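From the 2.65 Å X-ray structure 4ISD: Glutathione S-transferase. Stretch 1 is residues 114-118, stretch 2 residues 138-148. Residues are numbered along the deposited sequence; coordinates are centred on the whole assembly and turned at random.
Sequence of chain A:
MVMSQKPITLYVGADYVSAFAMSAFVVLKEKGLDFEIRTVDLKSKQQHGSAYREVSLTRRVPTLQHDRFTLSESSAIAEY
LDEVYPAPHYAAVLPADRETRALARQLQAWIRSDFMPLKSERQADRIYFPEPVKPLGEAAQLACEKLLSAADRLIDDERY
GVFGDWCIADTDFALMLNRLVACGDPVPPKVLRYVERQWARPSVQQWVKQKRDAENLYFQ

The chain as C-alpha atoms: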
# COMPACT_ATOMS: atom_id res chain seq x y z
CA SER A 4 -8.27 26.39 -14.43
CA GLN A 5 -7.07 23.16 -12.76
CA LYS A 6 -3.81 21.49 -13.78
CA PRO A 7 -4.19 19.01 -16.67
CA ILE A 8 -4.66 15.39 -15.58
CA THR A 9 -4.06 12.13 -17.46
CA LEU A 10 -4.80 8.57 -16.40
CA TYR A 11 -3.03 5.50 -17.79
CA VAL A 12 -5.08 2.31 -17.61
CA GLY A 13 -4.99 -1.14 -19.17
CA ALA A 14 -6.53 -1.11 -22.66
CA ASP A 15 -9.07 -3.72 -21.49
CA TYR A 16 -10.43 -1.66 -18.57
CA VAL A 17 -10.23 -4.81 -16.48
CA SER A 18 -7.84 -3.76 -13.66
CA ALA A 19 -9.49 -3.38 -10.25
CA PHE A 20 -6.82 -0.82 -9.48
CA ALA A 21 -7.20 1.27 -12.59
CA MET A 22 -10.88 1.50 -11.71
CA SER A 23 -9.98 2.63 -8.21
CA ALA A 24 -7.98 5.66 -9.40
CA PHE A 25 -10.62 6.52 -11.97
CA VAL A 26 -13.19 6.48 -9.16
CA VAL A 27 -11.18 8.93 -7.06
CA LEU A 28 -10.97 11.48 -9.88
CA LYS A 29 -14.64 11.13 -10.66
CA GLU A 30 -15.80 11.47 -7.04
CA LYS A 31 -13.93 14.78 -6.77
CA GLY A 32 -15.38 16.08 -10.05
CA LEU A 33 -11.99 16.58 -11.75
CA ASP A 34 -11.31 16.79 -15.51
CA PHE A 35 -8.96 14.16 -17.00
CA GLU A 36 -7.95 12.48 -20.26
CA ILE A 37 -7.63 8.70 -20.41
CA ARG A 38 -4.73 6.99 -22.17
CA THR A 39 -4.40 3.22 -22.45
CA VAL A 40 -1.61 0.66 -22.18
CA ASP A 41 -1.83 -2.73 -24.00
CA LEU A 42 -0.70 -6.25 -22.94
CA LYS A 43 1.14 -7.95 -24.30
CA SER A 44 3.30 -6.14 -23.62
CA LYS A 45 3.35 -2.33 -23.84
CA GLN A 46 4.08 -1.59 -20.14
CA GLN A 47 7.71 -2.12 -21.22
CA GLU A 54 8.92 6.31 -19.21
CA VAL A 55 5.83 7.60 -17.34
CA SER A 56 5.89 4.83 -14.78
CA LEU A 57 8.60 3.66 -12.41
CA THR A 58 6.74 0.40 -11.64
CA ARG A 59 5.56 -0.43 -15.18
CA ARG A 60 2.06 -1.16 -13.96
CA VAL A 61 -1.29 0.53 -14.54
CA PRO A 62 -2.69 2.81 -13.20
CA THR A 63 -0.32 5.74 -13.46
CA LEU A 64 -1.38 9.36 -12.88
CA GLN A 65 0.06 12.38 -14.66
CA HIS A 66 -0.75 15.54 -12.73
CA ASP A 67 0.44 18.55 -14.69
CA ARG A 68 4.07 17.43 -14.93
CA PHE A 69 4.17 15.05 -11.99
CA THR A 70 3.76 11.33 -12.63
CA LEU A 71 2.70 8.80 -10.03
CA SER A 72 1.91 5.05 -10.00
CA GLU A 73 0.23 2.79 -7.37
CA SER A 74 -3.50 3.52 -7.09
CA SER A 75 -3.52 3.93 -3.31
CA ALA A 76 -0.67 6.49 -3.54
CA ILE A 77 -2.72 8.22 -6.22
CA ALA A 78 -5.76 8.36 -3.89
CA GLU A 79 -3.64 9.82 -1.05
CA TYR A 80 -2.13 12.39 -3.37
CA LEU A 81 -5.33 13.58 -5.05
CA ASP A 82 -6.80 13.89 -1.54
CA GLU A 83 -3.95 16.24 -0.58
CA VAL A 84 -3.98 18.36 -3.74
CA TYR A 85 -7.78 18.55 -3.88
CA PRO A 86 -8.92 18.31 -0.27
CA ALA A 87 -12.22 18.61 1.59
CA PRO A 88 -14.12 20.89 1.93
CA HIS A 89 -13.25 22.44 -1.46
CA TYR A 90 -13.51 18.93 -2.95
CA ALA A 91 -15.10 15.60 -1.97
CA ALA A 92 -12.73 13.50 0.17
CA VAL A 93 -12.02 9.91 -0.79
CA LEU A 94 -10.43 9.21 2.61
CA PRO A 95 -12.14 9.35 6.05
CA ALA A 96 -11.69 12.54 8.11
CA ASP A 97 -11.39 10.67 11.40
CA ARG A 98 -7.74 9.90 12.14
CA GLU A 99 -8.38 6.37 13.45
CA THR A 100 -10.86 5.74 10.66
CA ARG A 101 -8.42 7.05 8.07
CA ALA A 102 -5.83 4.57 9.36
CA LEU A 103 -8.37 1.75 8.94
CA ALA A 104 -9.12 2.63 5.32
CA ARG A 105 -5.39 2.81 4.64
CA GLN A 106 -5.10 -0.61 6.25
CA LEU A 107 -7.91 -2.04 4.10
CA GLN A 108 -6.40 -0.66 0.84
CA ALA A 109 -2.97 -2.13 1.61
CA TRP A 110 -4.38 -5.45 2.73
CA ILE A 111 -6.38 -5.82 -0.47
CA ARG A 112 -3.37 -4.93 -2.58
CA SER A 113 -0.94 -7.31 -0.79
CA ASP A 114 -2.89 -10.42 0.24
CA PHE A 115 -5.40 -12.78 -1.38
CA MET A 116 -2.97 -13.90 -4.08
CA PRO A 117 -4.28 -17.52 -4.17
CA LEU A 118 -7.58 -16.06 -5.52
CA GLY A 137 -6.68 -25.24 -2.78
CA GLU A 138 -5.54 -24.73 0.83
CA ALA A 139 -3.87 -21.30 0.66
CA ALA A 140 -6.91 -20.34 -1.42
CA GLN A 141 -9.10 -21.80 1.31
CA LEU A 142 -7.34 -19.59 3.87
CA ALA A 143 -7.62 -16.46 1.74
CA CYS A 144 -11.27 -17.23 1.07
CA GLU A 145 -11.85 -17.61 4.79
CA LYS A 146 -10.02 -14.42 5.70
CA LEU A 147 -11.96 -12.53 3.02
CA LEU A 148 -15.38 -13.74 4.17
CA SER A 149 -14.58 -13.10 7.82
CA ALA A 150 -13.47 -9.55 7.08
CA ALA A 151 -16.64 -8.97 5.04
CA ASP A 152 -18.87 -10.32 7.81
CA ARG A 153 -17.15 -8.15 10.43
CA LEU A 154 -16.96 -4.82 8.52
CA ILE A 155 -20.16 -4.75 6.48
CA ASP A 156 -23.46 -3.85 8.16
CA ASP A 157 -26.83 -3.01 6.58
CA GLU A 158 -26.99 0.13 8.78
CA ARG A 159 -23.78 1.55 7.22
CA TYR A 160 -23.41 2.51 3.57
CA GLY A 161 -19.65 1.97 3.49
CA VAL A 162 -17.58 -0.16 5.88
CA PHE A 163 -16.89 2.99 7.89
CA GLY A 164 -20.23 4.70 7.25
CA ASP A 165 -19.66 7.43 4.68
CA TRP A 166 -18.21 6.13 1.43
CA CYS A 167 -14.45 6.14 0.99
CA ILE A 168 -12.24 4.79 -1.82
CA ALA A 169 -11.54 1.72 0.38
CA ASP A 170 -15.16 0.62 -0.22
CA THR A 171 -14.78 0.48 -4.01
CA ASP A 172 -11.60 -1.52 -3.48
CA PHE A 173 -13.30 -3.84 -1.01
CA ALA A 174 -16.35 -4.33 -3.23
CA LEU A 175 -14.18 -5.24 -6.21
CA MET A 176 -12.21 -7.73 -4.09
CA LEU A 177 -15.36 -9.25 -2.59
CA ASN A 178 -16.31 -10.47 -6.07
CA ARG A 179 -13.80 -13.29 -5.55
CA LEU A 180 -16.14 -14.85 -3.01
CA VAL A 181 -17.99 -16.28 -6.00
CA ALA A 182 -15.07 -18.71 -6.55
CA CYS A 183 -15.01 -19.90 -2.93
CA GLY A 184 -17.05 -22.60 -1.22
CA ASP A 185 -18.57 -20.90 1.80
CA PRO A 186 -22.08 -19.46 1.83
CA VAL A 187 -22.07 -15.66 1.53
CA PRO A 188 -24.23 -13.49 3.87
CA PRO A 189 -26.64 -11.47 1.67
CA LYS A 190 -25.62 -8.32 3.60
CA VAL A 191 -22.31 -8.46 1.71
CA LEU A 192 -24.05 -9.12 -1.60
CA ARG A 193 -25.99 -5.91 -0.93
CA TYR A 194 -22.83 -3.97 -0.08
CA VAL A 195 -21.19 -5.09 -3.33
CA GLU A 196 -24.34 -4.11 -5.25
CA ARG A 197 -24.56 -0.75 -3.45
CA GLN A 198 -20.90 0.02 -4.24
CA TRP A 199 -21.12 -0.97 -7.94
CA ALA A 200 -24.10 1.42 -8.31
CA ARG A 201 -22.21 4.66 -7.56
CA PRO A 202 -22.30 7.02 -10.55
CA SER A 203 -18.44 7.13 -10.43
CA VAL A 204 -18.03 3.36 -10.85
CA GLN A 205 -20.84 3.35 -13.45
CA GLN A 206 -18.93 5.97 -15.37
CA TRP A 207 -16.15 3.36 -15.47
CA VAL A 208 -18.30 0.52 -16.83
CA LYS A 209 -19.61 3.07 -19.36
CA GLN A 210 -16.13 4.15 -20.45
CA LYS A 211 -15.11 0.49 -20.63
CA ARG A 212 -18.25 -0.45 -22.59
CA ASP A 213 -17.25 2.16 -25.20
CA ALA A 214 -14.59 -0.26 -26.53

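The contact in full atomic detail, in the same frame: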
# COMPACT_ATOMS: atom_id res chain seq x y z
N ASP A 114 -2.51 -9.09 -0.20
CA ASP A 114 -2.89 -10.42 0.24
C ASP A 114 -3.81 -11.00 -0.82
O ASP A 114 -4.02 -10.38 -1.87
CB ASP A 114 -3.62 -10.34 1.58
CG ASP A 114 -3.25 -11.47 2.53
OD1 ASP A 114 -2.57 -12.43 2.10
OD2 ASP A 114 -3.63 -11.39 3.72
N PHE A 115 -4.35 -12.19 -0.55
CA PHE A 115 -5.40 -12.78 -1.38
C PHE A 115 -4.89 -13.27 -2.73
O PHE A 115 -5.67 -13.49 -3.66
CB PHE A 115 -6.58 -11.81 -1.58
CG PHE A 115 -7.12 -11.25 -0.30
CD1 PHE A 115 -7.76 -12.08 0.62
CD2 PHE A 115 -7.01 -9.90 -0.01
CE1 PHE A 115 -8.28 -11.56 1.81
CE2 PHE A 115 -7.52 -9.37 1.18
CZ PHE A 115 -8.16 -10.20 2.09
N MET A 116 -3.58 -13.42 -2.84
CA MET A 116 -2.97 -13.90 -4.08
C MET A 116 -3.54 -15.23 -4.61
O MET A 116 -3.86 -15.32 -5.80
CB MET A 116 -1.44 -13.95 -3.95
CG MET A 116 -0.83 -12.65 -3.44
SD MET A 116 -1.23 -11.23 -4.49
CE MET A 116 -0.37 -9.91 -3.64
N PRO A 117 -3.67 -16.26 -3.74
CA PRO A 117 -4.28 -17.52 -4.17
C PRO A 117 -5.62 -17.40 -4.93
O PRO A 117 -5.98 -18.34 -5.64
CB PRO A 117 -4.50 -18.25 -2.85
CG PRO A 117 -3.36 -17.82 -2.02
CD PRO A 117 -3.09 -16.38 -2.38
N LEU A 118 -6.33 -16.28 -4.79
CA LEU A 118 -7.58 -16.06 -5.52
C LEU A 118 -7.33 -15.36 -6.86
O LEU A 118 -6.61 -14.35 -6.95
CB LEU A 118 -8.56 -15.23 -4.68
CG LEU A 118 -8.75 -15.62 -3.20
CD1 LEU A 118 -9.93 -14.89 -2.59
CD2 LEU A 118 -8.86 -17.14 -2.98
N GLU A 138 -5.61 -24.86 -0.63
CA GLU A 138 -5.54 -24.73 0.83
C GLU A 138 -5.13 -23.30 1.24
O GLU A 138 -5.65 -22.76 2.22
CB GLU A 138 -4.59 -25.78 1.42
CG GLU A 138 -4.60 -25.89 2.94
CD GLU A 138 -3.70 -24.86 3.60
OE1 GLU A 138 -2.74 -24.41 2.94
OE2 GLU A 138 -3.94 -24.51 4.77
N ALA A 139 -4.21 -22.71 0.48
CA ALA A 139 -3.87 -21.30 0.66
C ALA A 139 -5.00 -20.43 0.12
O ALA A 139 -5.23 -19.32 0.60
CB ALA A 139 -2.57 -20.96 -0.05
N ALA A 140 -5.69 -20.95 -0.90
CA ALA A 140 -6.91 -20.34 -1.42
C ALA A 140 -8.01 -20.42 -0.38
O ALA A 140 -8.75 -19.45 -0.17
CB ALA A 140 -7.35 -21.02 -2.70
N GLN A 141 -8.12 -21.58 0.26
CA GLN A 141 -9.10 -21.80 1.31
C GLN A 141 -8.91 -20.78 2.44
O GLN A 141 -9.88 -20.21 2.94
CB GLN A 141 -9.01 -23.23 1.84
CG GLN A 141 -10.30 -23.77 2.46
CD GLN A 141 -10.30 -25.30 2.56
OE1 GLN A 141 -9.46 -25.98 1.95
NE2 GLN A 141 -11.25 -25.85 3.32
N LEU A 142 -7.66 -20.54 2.81
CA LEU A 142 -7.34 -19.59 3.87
C LEU A 142 -7.65 -18.15 3.47
O LEU A 142 -8.15 -17.37 4.29
CB LEU A 142 -5.86 -19.71 4.28
CG LEU A 142 -5.42 -18.62 5.27
CD1 LEU A 142 -6.08 -18.81 6.62
CD2 LEU A 142 -3.90 -18.55 5.40
N ALA A 143 -7.36 -17.80 2.23
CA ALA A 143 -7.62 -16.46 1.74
C ALA A 143 -9.13 -16.23 1.61
O ALA A 143 -9.64 -15.14 1.89
CB ALA A 143 -6.93 -16.23 0.41
N CYS A 144 -9.83 -17.27 1.17
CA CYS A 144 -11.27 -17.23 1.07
C CYS A 144 -11.86 -16.97 2.44
O CYS A 144 -12.75 -16.13 2.60
CB CYS A 144 -11.80 -18.56 0.53
SG CYS A 144 -11.88 -18.62 -1.27
N GLU A 145 -11.34 -17.69 3.43
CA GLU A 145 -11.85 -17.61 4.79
C GLU A 145 -11.61 -16.23 5.37
O GLU A 145 -12.50 -15.61 5.96
CB GLU A 145 -11.17 -18.68 5.63
CG GLU A 145 -11.50 -18.65 7.10
CD GLU A 145 -10.98 -19.89 7.81
OE1 GLU A 145 -10.12 -20.60 7.23
OE2 GLU A 145 -11.44 -20.17 8.94
N LYS A 146 -10.39 -15.73 5.18
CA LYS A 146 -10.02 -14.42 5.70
C LYS A 146 -10.88 -13.35 5.04
O LYS A 146 -11.33 -12.41 5.71
CB LYS A 146 -8.54 -14.16 5.46
N LEU A 147 -11.13 -13.49 3.75
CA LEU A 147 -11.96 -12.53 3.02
C LEU A 147 -13.39 -12.51 3.57
O LEU A 147 -13.93 -11.45 3.87
CB LEU A 147 -11.99 -12.83 1.52
CG LEU A 147 -12.74 -11.74 0.76
CD1 LEU A 147 -12.13 -10.39 1.10
CD2 LEU A 147 -12.74 -11.98 -0.76
N LEU A 148 -13.99 -13.68 3.72
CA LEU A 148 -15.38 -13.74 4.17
C LEU A 148 -15.52 -13.22 5.59
O LEU A 148 -16.48 -12.53 5.91
CB LEU A 148 -15.92 -15.16 4.06
CG LEU A 148 -17.40 -15.29 4.36
CD1 LEU A 148 -18.19 -14.51 3.33
CD2 LEU A 148 -17.79 -16.75 4.34

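A tight turn packs against one side of a helix. Residues Phe115 to Leu118 form a type I beta turn, closed by a hydrogen bond from Leu118 N to Phe115 O (3.1 Å). Residues 139-148 are helical. The backbones come close where alanines line the helix: the CA atoms of Pro117 and Ala140 are 4.7 Å apart, and those of Phe115 and Ala143 are 5.3 Å apart.

No hydrogen bond joins the two stretches among the modelled atoms. The contact is apolar and rests on fit. Three bumps on the turn, Phe115, Pro117 and Leu118, meet a surface that is low at the alanines and is continued by Cys144 and Leu147.

Pro117 sits at the start of the helix. Pro117 CB lies 3.5 Å from Ala140 CA, and Pro117 CG lies 3.8 Å from Ala139 CB. A methyl group is all that either alanine projects, so the proline ring can rest almost on the backbone.

Leu118 reaches the next part of the helix with CD2. Leu118 CD2 lies 3.6 Å from Ala140 O, 4.0 Å from Ala143 CB and 3.8 Å from Cys144 SG. It fills a shallow hollow among these three residues. Leu118 CD1 is 4.4 Å from Leu147 CD2.

Phe115 covers the later turn of the helix. The edge of the Phe115 ring meets Ala143 O, with Phe115 CD1 3.8 Å from that oxygen. Ala143 O also accepts the helical hydrogen bond from Leu147 N (2.9 Å). Phe115 CE1 packs 3.9 Å from Leu147 CB. Lys146 is modelled only to CB, so the course of its chain is unknown.

Ala143 is the shared floor: its CB lies 4.2 Å from Phe115 CD1 and also touches Leu118. Met116, at the turn's second position, takes no part, and its side-chain end leads away from the helix.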